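Local coordinates for predicted ATPase of the ABC class (Vibrio vulnificus, PDB 5D6A), which binds the ATP analogue AMP-PNP and probably hydrolyses ATP in the manner of ABC-class ATPases, at residues 237-242 against 255-260; 205-210 against 404-409; 105-110 against 116-121; 140-145 against 168-173. All blocks are in the same frame, centred on the assembly; numbering follows the deposited sequence.

Interactions 1 and 2 lie in the P-loop domain, and interactions 3 and 4 in the N-terminal part. Interaction 1 closes a beta hairpin and is partly buried; it is the one contact of the four with a hydrogen bond across it. Interaction 2 is fully buried and joins two different sheets through a valine, a serine and an isoleucine. The two touch, because strands 249-257 and 206-211 are neighbours in one sheet. Interaction 3 is partly buried, with L120 at its exposed end. Interaction 4 is buried. Both pack helices on the same antiparallel sheet, almost wholly through apolar groups. The centres of interactions 1 and 4 are about 45 Å apart.

Interaction 1 (237-242 against 255-260); sequences ESLQVT and GIPKGI
The open end of the beta hairpin 240-245/249-257 is closed here, where the chain enters one strand and leaves the other. L239 and G255 meet backbone to backbone. G255 N donates to L239 O at 3.3 Å. The bond is nearly straight, with an N-H...O angle of 168°. Just before it, Q240 N bonds to E237 O, so a short 3-10 turn leads into the strand.

V241 lies beside G255, and its CB points toward it. Its CG2 sits 3.4 Å from G255 CA. This methyl stands between the backbone N and the carbonyl carbon of V241. CG1 keeps a looser distance, 4.1 Å from the same G255 CA. G255 has no side chain, and the valine methyl can lie directly against its backbone.

L239 reaches further along the second strand. Its CG is anti to the backbone N (chi1 -162°), which carries the branch over G255 O toward P257. CD1 ends 4.1 Å from P257 CD. The leucine and the proline ring cross at about a right angle. This is an apolar contact on the side of the hairpin end.

The hairpin forms one edge of a four-stranded antiparallel sheet. Strand 206-211 flanks strand 249-257, and V241 also touches L206 and F209 there. On another side, L239 and P257 rest on N421 of strand 421-425, with L239 also on I423. That strand belongs to the mixed sheet.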
loop_
_atom_site.group_PDB
_atom_site.type_symbol
_atom_site.label_atom_id
_atom_site.label_comp_id
_atom_site.label_asym_id
_atom_site.label_seq_id
_atom_site.Cartn_x
_atom_site.Cartn_y
_atom_site.Cartn_z
ATOM N N GLU A 237 31.790 2.192 22.509
ATOM C CA GLU A 237 32.118 3.083 23.632
ATOM C C GLU A 237 32.262 4.540 23.212
ATOM O O GLU A 237 31.832 5.444 23.926
ATOM C CB GLU A 237 33.398 2.628 24.345
ATOM C CG GLU A 237 33.283 1.284 25.053
ATOM C CD GLU A 237 34.508 0.944 25.888
ATOM O OE1 GLU A 237 35.433 1.786 25.982
ATOM O OE2 GLU A 237 34.545 -0.167 26.461
ATOM N N SER A 238 32.863 4.755 22.049
ATOM C CA SER A 238 33.082 6.097 21.527
ATOM C C SER A 238 31.796 6.918 21.445
ATOM O O SER A 238 31.831 8.145 21.549
ATOM C CB SER A 238 33.717 6.009 20.138
ATOM O OG SER A 238 33.951 7.296 19.599
ATOM N N LEU A 239 30.669 6.236 21.271
ATOM C CA LEU A 239 29.384 6.907 21.133
ATOM C C LEU A 239 28.364 6.356 22.143
ATOM O O LEU A 239 27.155 6.397 21.918
ATOM C CB LEU A 239 28.900 6.709 19.694
ATOM C CG LEU A 239 27.824 7.628 19.139
ATOM C CD1 LEU A 239 28.273 9.078 19.207
ATOM C CD2 LEU A 239 27.513 7.231 17.704
ATOM N N GLN A 240 28.874 5.872 23.272
ATOM C CA GLN A 240 28.056 5.284 24.336
ATOM C C GLN A 240 27.609 6.313 25.371
ATOM O O GLN A 240 28.366 7.220 25.731
ATOM C CB GLN A 240 28.877 4.190 25.035
ATOM C CG GLN A 240 28.295 3.617 26.323
ATOM C CD GLN A 240 29.279 2.688 27.028
ATOM O OE1 GLN A 240 30.050 1.976 26.382
ATOM N NE2 GLN A 240 29.257 2.694 28.359
ATOM N N VAL A 241 26.374 6.162 25.846
ATOM C CA VAL A 241 25.821 7.027 26.891
ATOM C C VAL A 241 25.044 6.152 27.862
ATOM O O VAL A 241 24.634 5.044 27.515
ATOM C CB VAL A 241 24.895 8.133 26.343
ATOM C CG1 VAL A 241 25.647 9.014 25.358
ATOM C CG2 VAL A 241 23.650 7.537 25.702
ATOM N N THR A 242 24.836 6.654 29.074
ATOM C CA THR A 242 24.128 5.903 30.099
ATOM C C THR A 242 23.015 6.744 30.711
ATOM O O THR A 242 23.276 7.752 31.361
ATOM C CB THR A 242 25.101 5.446 31.201
ATOM O OG1 THR A 242 26.183 4.714 30.607
ATOM C CG2 THR A 242 24.391 4.573 32.232
ATOM N N GLY A 255 23.871 6.372 22.229
ATOM C CA GLY A 255 23.289 7.696 22.328
ATOM C C GLY A 255 23.520 8.429 21.027
ATOM O O GLY A 255 24.658 8.731 20.682
ATOM N N ILE A 256 22.444 8.693 20.291
ATOM C CA ILE A 256 22.537 9.413 19.024
ATOM C C ILE A 256 22.364 10.900 19.313
ATOM O O ILE A 256 21.248 11.360 19.560
ATOM C CB ILE A 256 21.483 8.924 18.013
ATOM C CG1 ILE A 256 21.739 7.451 17.681
ATOM C CG2 ILE A 256 21.532 9.763 16.741
ATOM C CD1 ILE A 256 20.721 6.830 16.751
ATOM N N PRO A 257 23.468 11.661 19.273
ATOM C CA PRO A 257 23.383 13.082 19.591
ATOM C C PRO A 257 22.654 13.905 18.539
ATOM O O PRO A 257 22.381 13.414 17.447
ATOM C CB PRO A 257 24.852 13.508 19.669
ATOM C CG PRO A 257 25.553 12.586 18.735
ATOM C CD PRO A 257 24.809 11.284 18.786
ATOM N N LYS A 258 22.346 15.152 18.883
ATOM C CA LYS A 258 21.676 16.058 17.960
ATOM C C LYS A 258 22.554 16.322 16.745
ATOM O O LYS A 258 23.747 16.014 16.744
ATOM C CB LYS A 258 21.345 17.383 18.646
ATOM C CG LYS A 258 20.317 17.287 19.760
ATOM C CD LYS A 258 20.106 18.654 20.393
ATOM C CE LYS A 258 19.068 18.621 21.501
ATOM N NZ LYS A 258 18.933 19.950 22.162
ATOM N N GLY A 259 21.957 16.901 15.712
ATOM C CA GLY A 259 22.672 17.199 14.484
ATOM C C GLY A 259 22.462 16.111 13.454
ATOM O O GLY A 259 21.497 15.356 13.526
ATOM N N ILE A 260 23.381 16.028 12.500
ATOM C CA ILE A 260 23.297 15.050 11.426
ATOM C C ILE A 260 24.036 13.768 11.795
ATOM O O ILE A 260 25.196 13.810 12.194
ATOM C CB ILE A 260 23.884 15.621 10.121
ATOM C CG1 ILE A 260 23.189 16.944 9.769
ATOM C CG2 ILE A 260 23.749 14.612 8.985
ATOM C CD1 ILE A 260 23.769 17.647 8.561
#

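Interaction 2 (205-210 against 404-409); sequences GLVSFV and STIIVM
V207 spreads its two methyl groups over two residues of strand 404-408. CG1 goes to S404 and CG2 to I406. The CB atoms of all three residues point into the contact. V207 and I406 reach toward each other tip to tip, and V207 CG2 stops 4.1 Å from I406 CD1. The isoleucine is extended: its CG1 stands beside the backbone N (chi1 -50°), anti to the carbonyl carbon, and CD1 continues outward (chi2 178°). Only the end methyl of I406 therefore meets the valine.

The other branch meets S404. V207 CG1 lies 3.6 Å from S404 CB and 3.3 Å from S404 OG. The hydroxyl lies beside the methyl but finds its polar partner in G259 N, to which it is hydrogen-bonded. The serine thus ties strand 404-408 to the link between strands 249-257 and 260-264.

The contact joins the two sheets of the P-loop domain. Segment 205-210 belongs to the antiparallel sheet, and 404-408 is an inner strand of the mixed sheet that carries the nucleotide site. The chain turns a corner at V207, and no backbone hydrogen bonds join the two segments. I256 of strand 249-257 touches both V207 and I406, while T357 and L359 of strand 357-361 touch V207 and I406 respectively. Further along the second segment, V408 touches the bound AMP-PNP. The side chain of I406 is about 11 Å from the ligand.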
loop_
_atom_site.group_PDB
_atom_site.type_symbol
_atom_site.label_atom_id
_atom_site.label_comp_id
_atom_site.label_asym_id
_atom_site.label_seq_id
_atom_site.Cartn_x
_atom_site.Cartn_y
_atom_site.Cartn_z
ATOM N N GLY A 205 21.444 16.200 25.116
ATOM C CA GLY A 205 21.714 16.534 23.722
ATOM C C GLY A 205 21.589 15.346 22.791
ATOM O O GLY A 205 22.412 15.167 21.897
ATOM N N LEU A 206 20.549 14.545 23.003
ATOM C CA LEU A 206 20.301 13.350 22.200
ATOM C C LEU A 206 18.938 13.408 21.525
ATOM O O LEU A 206 18.024 14.059 22.024
ATOM C CB LEU A 206 20.349 12.105 23.091
ATOM C CG LEU A 206 21.632 11.862 23.884
ATOM C CD1 LEU A 206 21.469 10.636 24.768
ATOM C CD2 LEU A 206 22.827 11.708 22.956
ATOM N N VAL A 207 18.814 12.724 20.389
ATOM C CA VAL A 207 17.539 12.644 19.663
ATOM C C VAL A 207 16.980 11.224 19.698
ATOM O O VAL A 207 15.821 11.004 19.355
ATOM C CB VAL A 207 17.651 13.114 18.196
ATOM C CG1 VAL A 207 18.027 14.579 18.153
ATOM C CG2 VAL A 207 18.651 12.277 17.410
ATOM N N SER A 208 17.813 10.269 20.110
ATOM C CA SER A 208 17.399 8.871 20.208
ATOM C C SER A 208 18.383 8.092 21.079
ATOM O O SER A 208 19.541 8.486 21.230
ATOM C CB SER A 208 17.304 8.236 18.817
ATOM O OG SER A 208 16.768 6.925 18.887
ATOM N N PHE A 209 17.911 6.985 21.647
ATOM C CA PHE A 209 18.729 6.145 22.514
ATOM C C PHE A 209 18.395 4.663 22.345
ATOM O O PHE A 209 17.266 4.247 22.594
ATOM C CB PHE A 209 18.532 6.557 23.972
ATOM C CG PHE A 209 19.210 5.649 24.958
ATOM C CD1 PHE A 209 20.558 5.803 25.252
ATOM C CD2 PHE A 209 18.497 4.649 25.605
ATOM C CE1 PHE A 209 21.184 4.970 26.165
ATOM C CE2 PHE A 209 19.116 3.815 26.518
ATOM C CZ PHE A 209 20.462 3.974 26.799
ATOM N N VAL A 210 19.390 3.879 21.931
ATOM C CA VAL A 210 19.227 2.438 21.734
ATOM C C VAL A 210 20.000 1.695 22.818
ATOM O O VAL A 210 21.221 1.551 22.737
ATOM C CB VAL A 210 19.736 1.989 20.349
ATOM C CG1 VAL A 210 19.518 0.496 20.157
ATOM C CG2 VAL A 210 19.036 2.767 19.246
ATOM N N SER A 404 17.592 17.914 13.864
ATOM C CA SER A 404 18.494 16.786 13.642
ATOM C C SER A 404 18.002 15.886 12.508
ATOM O O SER A 404 16.818 15.880 12.170
ATOM C CB SER A 404 18.652 15.978 14.926
ATOM O OG SER A 404 19.202 16.780 15.959
ATOM N N THR A 405 18.924 15.131 11.922
ATOM C CA THR A 405 18.596 14.240 10.817
ATOM C C THR A 405 19.433 12.971 10.874
ATOM O O THR A 405 20.651 13.026 11.048
ATOM C CB THR A 405 18.835 14.926 9.456
ATOM O OG1 THR A 405 18.046 16.118 9.371
ATOM C CG2 THR A 405 18.460 14.000 8.308
ATOM N N ILE A 406 18.770 11.829 10.726
ATOM C CA ILE A 406 19.438 10.537 10.726
ATOM C C ILE A 406 19.187 9.935 9.349
ATOM O O ILE A 406 18.033 9.814 8.926
ATOM C CB ILE A 406 18.902 9.621 11.839
ATOM C CG1 ILE A 406 18.908 10.366 13.179
ATOM C CG2 ILE A 406 19.732 8.347 11.920
ATOM C CD1 ILE A 406 18.358 9.565 14.336
ATOM N N ILE A 407 20.259 9.566 8.647
ATOM C CA ILE A 407 20.129 9.048 7.284
ATOM C C ILE A 407 20.862 7.732 7.030
ATOM O O ILE A 407 22.053 7.608 7.317
ATOM C CB ILE A 407 20.668 10.073 6.259
ATOM C CG1 ILE A 407 20.140 11.472 6.572
ATOM C CG2 ILE A 407 20.303 9.667 4.834
ATOM C CD1 ILE A 407 20.614 12.535 5.608
ATOM N N VAL A 408 20.138 6.759 6.481
ATOM C CA VAL A 408 20.720 5.484 6.093
ATOM C C VAL A 408 21.203 5.699 4.668
ATOM O O VAL A 408 20.407 6.033 3.793
ATOM C CB VAL A 408 19.694 4.336 6.130
ATOM C CG1 VAL A 408 20.259 3.086 5.473
ATOM C CG2 VAL A 408 19.269 4.048 7.561
HETATM N N MSE A 409 22.501 5.515 4.436
HETATM C CA MSE A 409 23.075 5.761 3.114
HETATM C C MSE A 409 23.620 4.520 2.459
HETATM O O MSE A 409 22.854 3.641 2.065
HETATM C CB MSE A 409 24.144 6.833 3.274
HETATM C CG MSE A 409 23.544 8.134 3.793
HETATM SE SE MSE A 409 24.008 9.606 2.579
HETATM C CE MSE A 409 25.973 9.457 2.688
#

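Interaction 3 (105-110 against 116-121); sequences SFAEFA and IAISLH
This is an apolar helix-to-strand packing in the N-terminal part of the protein. The last turn of helix 92-109 lies against strand 116-117 and the chain that follows it. Five residues separate the two segments, so the helix is followed directly by the strand it covers. No hydrogen bond crosses between them.

F106 carries the largest part on the helix side. Its CG is anti to the backbone N (chi1 -179°), and the ring is held out toward the strand. I118 CG2 lies at the ring edge, near the ring plane, 4.0 Å from F106 CD1. I116 CG2 meets the ring obliquely, 3.8 Å from F106 CE1, and the two side chains cross at about a right angle. Both isoleucines meet the ring on its CD1-CE1 side.

A107 is small enough for the strand side to come close. Its CB is 3.7 Å from I118 CG2 and 3.7 Å from L120 CD1. L120 is exposed and covers the outer end of the contact. At the other end, A110 CB lies 4.2 Å from I116 CG2. A110 is the first residue past the helix.

Strand 137-144 lies beside 116-117 in the antiparallel sheet, and A117 is bonded to R143 through the backbone. F106 also touches L140 and meets the ring of F142, both of strand 137-144. F169 of helix 155-172 packs on F106 and I116.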
loop_
_atom_site.group_PDB
_atom_site.type_symbol
_atom_site.label_atom_id
_atom_site.label_comp_id
_atom_site.label_asym_id
_atom_site.label_seq_id
_atom_site.Cartn_x
_atom_site.Cartn_y
_atom_site.Cartn_z
ATOM N N SER A 105 -5.606 -7.683 29.649
ATOM C CA SER A 105 -6.136 -8.650 30.608
ATOM C C SER A 105 -7.585 -8.962 30.263
ATOM O O SER A 105 -8.006 -10.114 30.306
ATOM C CB SER A 105 -6.051 -8.111 32.036
ATOM O OG SER A 105 -4.706 -7.944 32.442
ATOM N N PHE A 106 -8.337 -7.921 29.916
ATOM C CA PHE A 106 -9.737 -8.065 29.539
ATOM C C PHE A 106 -9.862 -8.910 28.272
ATOM O O PHE A 106 -10.785 -9.713 28.143
ATOM C CB PHE A 106 -10.366 -6.691 29.311
ATOM C CG PHE A 106 -11.822 -6.742 28.949
ATOM C CD1 PHE A 106 -12.219 -6.861 27.624
ATOM C CD2 PHE A 106 -12.796 -6.666 29.931
ATOM C CE1 PHE A 106 -13.562 -6.907 27.286
ATOM C CE2 PHE A 106 -14.141 -6.711 29.599
ATOM C CZ PHE A 106 -14.525 -6.832 28.276
ATOM N N ALA A 107 -8.934 -8.714 27.338
ATOM C CA ALA A 107 -8.937 -9.471 26.088
ATOM C C ALA A 107 -8.625 -10.937 26.352
ATOM O O ALA A 107 -9.207 -11.825 25.732
ATOM C CB ALA A 107 -7.928 -8.888 25.108
ATOM N N GLU A 108 -7.705 -11.175 27.284
ATOM C CA GLU A 108 -7.288 -12.528 27.647
ATOM C C GLU A 108 -8.419 -13.303 28.321
ATOM O O GLU A 108 -8.672 -14.458 27.971
ATOM C CB GLU A 108 -6.058 -12.474 28.564
ATOM C CG GLU A 108 -5.456 -13.829 28.916
ATOM C CD GLU A 108 -4.892 -14.577 27.716
ATOM O OE1 GLU A 108 -4.797 -13.992 26.612
ATOM O OE2 GLU A 108 -4.531 -15.763 27.883
ATOM N N PHE A 109 -9.098 -12.677 29.281
ATOM C CA PHE A 109 -10.207 -13.341 29.966
ATOM C C PHE A 109 -11.376 -13.570 29.013
ATOM O O PHE A 109 -12.173 -14.477 29.223
ATOM C CB PHE A 109 -10.718 -12.542 31.176
ATOM C CG PHE A 109 -9.677 -12.272 32.227
ATOM C CD1 PHE A 109 -8.922 -13.305 32.765
ATOM C CD2 PHE A 109 -9.512 -10.994 32.741
ATOM C CE1 PHE A 109 -7.977 -13.056 33.748
ATOM C CE2 PHE A 109 -8.574 -10.739 33.726
ATOM C CZ PHE A 109 -7.806 -11.771 34.232
ATOM N N ALA A 110 -11.462 -12.751 27.963
ATOM C CA ALA A 110 -12.554 -12.842 26.992
ATOM C C ALA A 110 -12.226 -13.631 25.718
ATOM O O ALA A 110 -12.929 -13.487 24.716
ATOM C CB ALA A 110 -13.029 -11.443 26.624
ATOM N N ILE A 116 -17.226 -10.998 22.237
ATOM C CA ILE A 116 -16.683 -9.817 22.891
ATOM C C ILE A 116 -15.321 -9.504 22.292
ATOM O O ILE A 116 -14.532 -10.410 22.025
ATOM C CB ILE A 116 -16.535 -10.041 24.406
ATOM C CG1 ILE A 116 -17.904 -10.349 25.022
ATOM C CG2 ILE A 116 -15.905 -8.820 25.069
ATOM C CD1 ILE A 116 -17.858 -10.682 26.497
ATOM N N ALA A 117 -15.049 -8.220 22.083
ATOM C CA ALA A 117 -13.776 -7.795 21.518
ATOM C C ALA A 117 -13.398 -6.396 21.990
ATOM O O ALA A 117 -14.239 -5.504 22.040
ATOM C CB ALA A 117 -13.833 -7.837 19.999
ATOM N N ILE A 118 -12.125 -6.227 22.340
ATOM C CA ILE A 118 -11.591 -4.944 22.780
ATOM C C ILE A 118 -10.409 -4.607 21.871
ATOM O O ILE A 118 -9.681 -5.499 21.432
ATOM C CB ILE A 118 -11.169 -4.975 24.265
ATOM C CG1 ILE A 118 -10.866 -3.561 24.767
ATOM C CG2 ILE A 118 -9.980 -5.904 24.482
ATOM C CD1 ILE A 118 -10.596 -3.489 26.253
ATOM N N SER A 119 -10.220 -3.322 21.593
ATOM C CA SER A 119 -9.163 -2.886 20.681
ATOM C C SER A 119 -7.762 -2.891 21.313
ATOM O O SER A 119 -7.472 -2.097 22.210
ATOM C CB SER A 119 -9.498 -1.490 20.144
ATOM O OG SER A 119 -8.611 -1.114 19.107
ATOM N N LEU A 120 -6.906 -3.798 20.838
ATOM C CA LEU A 120 -5.519 -3.900 21.309
ATOM C C LEU A 120 -4.610 -3.279 20.265
ATOM O O LEU A 120 -5.010 -3.110 19.114
ATOM C CB LEU A 120 -5.120 -5.353 21.551
ATOM C CG LEU A 120 -5.903 -6.096 22.631
ATOM C CD1 LEU A 120 -5.457 -7.550 22.694
ATOM C CD2 LEU A 120 -5.739 -5.415 23.982
ATOM N N HIS A 121 -3.377 -2.966 20.656
ATOM C CA HIS A 121 -2.444 -2.287 19.756
ATOM C C HIS A 121 -1.130 -3.026 19.536
ATOM O O HIS A 121 -0.071 -2.405 19.412
ATOM C CB HIS A 121 -2.190 -0.879 20.289
ATOM C CG HIS A 121 -3.448 -0.160 20.649
ATOM N ND1 HIS A 121 -3.991 -0.212 21.915
ATOM C CD2 HIS A 121 -4.309 0.570 19.900
ATOM C CE1 HIS A 121 -5.115 0.480 21.937
ATOM N NE2 HIS A 121 -5.330 0.967 20.727
#

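Interaction 4 (140-145 against 168-173); sequences LRFRVN and KFIRRS
I170 lies over L140 and F142, and its side chain can be followed outward from the helix. CB does not point straight at the strand, but the ends of both branches do come nearer. The first branch, CG2, is anti to the backbone N and meets L140 CD1 at 4.1 Å. The second runs through CG1, beside the backbone N (chi1 -67°), and extends on to CD1 (chi2 171°). That tip reaches the end of the phenylalanine ring, with I170 CD1 at 4.1 Å from F142 CZ. The isoleucine and F142 cross at about a right angle, and the methyl approaches the ring obliquely.

L140 uses one methyl for both of its contacts. Besides I170 CG2, its CD1 touches S173 OG at 3.9 Å. This hydroxyl is buried, and it is satisfied within its own segment: S173 OG donates to F169 O at 2.8 Å. S173 N also donates to F169 O, at 3.1 Å, so that carbonyl holds two donors. The hydroxyl is thereby turned back onto the helix backbone, and a methyl can lie against it.

Strand 137-144 is central in its antiparallel sheet, and helix 155-172 packs on it here. I170 also rests on A75 of the neighbouring strand 71-78. L166 of the helix lies on F142 as well. Helix 92-109 closes the side, with F106 touching S173 and F109 touching F169.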
loop_
_atom_site.group_PDB
_atom_site.type_symbol
_atom_site.label_atom_id
_atom_site.label_comp_id
_atom_site.label_asym_id
_atom_site.label_seq_id
_atom_site.Cartn_x
_atom_site.Cartn_y
_atom_site.Cartn_z
ATOM N N LEU A 140 -14.190 1.190 30.538
ATOM C CA LEU A 140 -13.840 0.222 29.512
ATOM C C LEU A 140 -14.736 0.433 28.311
ATOM O O LEU A 140 -15.938 0.664 28.461
ATOM C CB LEU A 140 -14.043 -1.202 30.018
ATOM C CG LEU A 140 -13.311 -1.601 31.293
ATOM C CD1 LEU A 140 -13.672 -3.035 31.644
ATOM C CD2 LEU A 140 -11.806 -1.433 31.146
ATOM N N ARG A 141 -14.151 0.352 27.123
ATOM C CA ARG A 141 -14.898 0.494 25.885
ATOM C C ARG A 141 -14.552 -0.687 24.997
ATOM O O ARG A 141 -13.378 -0.993 24.793
ATOM C CB ARG A 141 -14.572 1.810 25.197
ATOM C CG ARG A 141 -14.909 3.033 26.033
ATOM C CD ARG A 141 -14.747 4.299 25.216
ATOM N NE ARG A 141 -15.044 5.498 25.987
ATOM C CZ ARG A 141 -14.884 6.737 25.530
ATOM N NH1 ARG A 141 -14.421 6.951 24.301
ATOM N NH2 ARG A 141 -15.179 7.767 26.308
ATOM N N PHE A 142 -15.581 -1.344 24.473
ATOM C CA PHE A 142 -15.395 -2.535 23.659
ATOM C C PHE A 142 -16.625 -2.820 22.804
ATOM O O PHE A 142 -17.623 -2.102 22.878
ATOM C CB PHE A 142 -15.107 -3.724 24.585
ATOM C CG PHE A 142 -16.107 -3.876 25.692
ATOM C CD1 PHE A 142 -15.927 -3.212 26.897
ATOM C CD2 PHE A 142 -17.237 -4.662 25.526
ATOM C CE1 PHE A 142 -16.851 -3.336 27.919
ATOM C CE2 PHE A 142 -18.165 -4.791 26.543
ATOM C CZ PHE A 142 -17.972 -4.125 27.742
ATOM N N ARG A 143 -16.540 -3.872 21.994
ATOM C CA ARG A 143 -17.639 -4.273 21.123
ATOM C C ARG A 143 -18.220 -5.621 21.539
ATOM O O ARG A 143 -17.552 -6.421 22.196
ATOM C CB ARG A 143 -17.158 -4.365 19.678
ATOM C CG ARG A 143 -16.668 -3.059 19.077
ATOM C CD ARG A 143 -16.154 -3.315 17.671
ATOM N NE ARG A 143 -15.743 -2.102 16.961
ATOM C CZ ARG A 143 -16.535 -1.364 16.180
ATOM N NH1 ARG A 143 -17.815 -1.686 15.994
ATOM N NH2 ARG A 143 -16.040 -0.287 15.580
ATOM N N VAL A 144 -19.472 -5.857 21.156
ATOM C CA VAL A 144 -20.162 -7.114 21.444
ATOM C C VAL A 144 -20.990 -7.511 20.224
ATOM O O VAL A 144 -21.991 -6.869 19.912
ATOM C CB VAL A 144 -21.089 -7.005 22.673
ATOM C CG1 VAL A 144 -21.873 -8.298 22.878
ATOM C CG2 VAL A 144 -20.287 -6.659 23.920
ATOM N N ASN A 145 -20.562 -8.562 19.534
ATOM C CA ASN A 145 -21.271 -9.038 18.356
ATOM C C ASN A 145 -22.528 -9.796 18.788
ATOM O O ASN A 145 -22.458 -10.957 19.192
ATOM C CB ASN A 145 -20.353 -9.927 17.512
ATOM C CG ASN A 145 -20.958 -10.290 16.172
ATOM O OD1 ASN A 145 -22.079 -9.900 15.852
ATOM N ND2 ASN A 145 -20.209 -11.035 15.374
ATOM N N LYS A 168 -18.282 -10.745 34.229
ATOM C CA LYS A 168 -17.116 -11.369 34.848
ATOM C C LYS A 168 -15.809 -10.805 34.303
ATOM O O LYS A 168 -14.872 -10.582 35.065
ATOM C CB LYS A 168 -17.158 -12.893 34.691
ATOM C CG LYS A 168 -18.289 -13.537 35.476
ATOM C CD LYS A 168 -18.309 -15.047 35.337
ATOM C CE LYS A 168 -19.396 -15.646 36.214
ATOM N NZ LYS A 168 -19.403 -17.131 36.166
ATOM N N PHE A 169 -15.747 -10.560 32.995
ATOM C CA PHE A 169 -14.528 -10.008 32.395
ATOM C C PHE A 169 -14.323 -8.563 32.840
ATOM O O PHE A 169 -13.193 -8.141 33.076
ATOM C CB PHE A 169 -14.563 -10.084 30.866
ATOM C CG PHE A 169 -14.968 -11.428 30.335
ATOM C CD1 PHE A 169 -14.346 -12.586 30.786
ATOM C CD2 PHE A 169 -15.939 -11.534 29.350
ATOM C CE1 PHE A 169 -14.716 -13.827 30.297
ATOM C CE2 PHE A 169 -16.304 -12.771 28.846
ATOM C CZ PHE A 169 -15.692 -13.918 29.320
ATOM N N ILE A 170 -15.421 -7.816 32.952
ATOM C CA ILE A 170 -15.380 -6.422 33.392
ATOM C C ILE A 170 -14.866 -6.331 34.828
ATOM O O ILE A 170 -14.136 -5.400 35.171
ATOM C CB ILE A 170 -16.769 -5.752 33.296
ATOM C CG1 ILE A 170 -17.189 -5.620 31.828
ATOM C CG2 ILE A 170 -16.748 -4.373 33.942
ATOM C CD1 ILE A 170 -18.623 -5.171 31.627
ATOM N N ARG A 171 -15.248 -7.298 35.659
ATOM C CA ARG A 171 -14.808 -7.321 37.053
ATOM C C ARG A 171 -13.362 -7.783 37.179
ATOM O O ARG A 171 -12.515 -7.050 37.684
ATOM C CB ARG A 171 -15.720 -8.210 37.907
ATOM C CG ARG A 171 -17.123 -7.653 38.085
ATOM C CD ARG A 171 -17.961 -8.498 39.032
ATOM N NE ARG A 171 -19.310 -7.947 39.192
ATOM C CZ ARG A 171 -20.395 -8.359 38.537
ATOM N NH1 ARG A 171 -20.338 -9.366 37.672
ATOM N NH2 ARG A 171 -21.562 -7.768 38.769
ATOM N N ARG A 172 -13.082 -8.989 36.701
ATOM C CA ARG A 172 -11.734 -9.560 36.787
ATOM C C ARG A 172 -10.635 -8.649 36.242
ATOM O O ARG A 172 -9.543 -8.584 36.807
ATOM C CB ARG A 172 -11.680 -10.907 36.068
ATOM C CG ARG A 172 -12.533 -11.990 36.708
ATOM C CD ARG A 172 -12.448 -13.276 35.906
ATOM N NE ARG A 172 -11.101 -13.847 35.927
ATOM C CZ ARG A 172 -10.702 -14.870 35.176
ATOM N NH1 ARG A 172 -11.536 -15.439 34.309
ATOM N NH2 ARG A 172 -9.455 -15.316 35.276
ATOM N N SER A 173 -10.924 -7.946 35.153
ATOM C CA SER A 173 -9.936 -7.058 34.542
ATOM C C SER A 173 -9.706 -5.782 35.350
ATOM O O SER A 173 -8.713 -5.091 35.138
ATOM C CB SER A 173 -10.355 -6.684 33.117
ATOM O OG SER A 173 -11.535 -5.899 33.126
#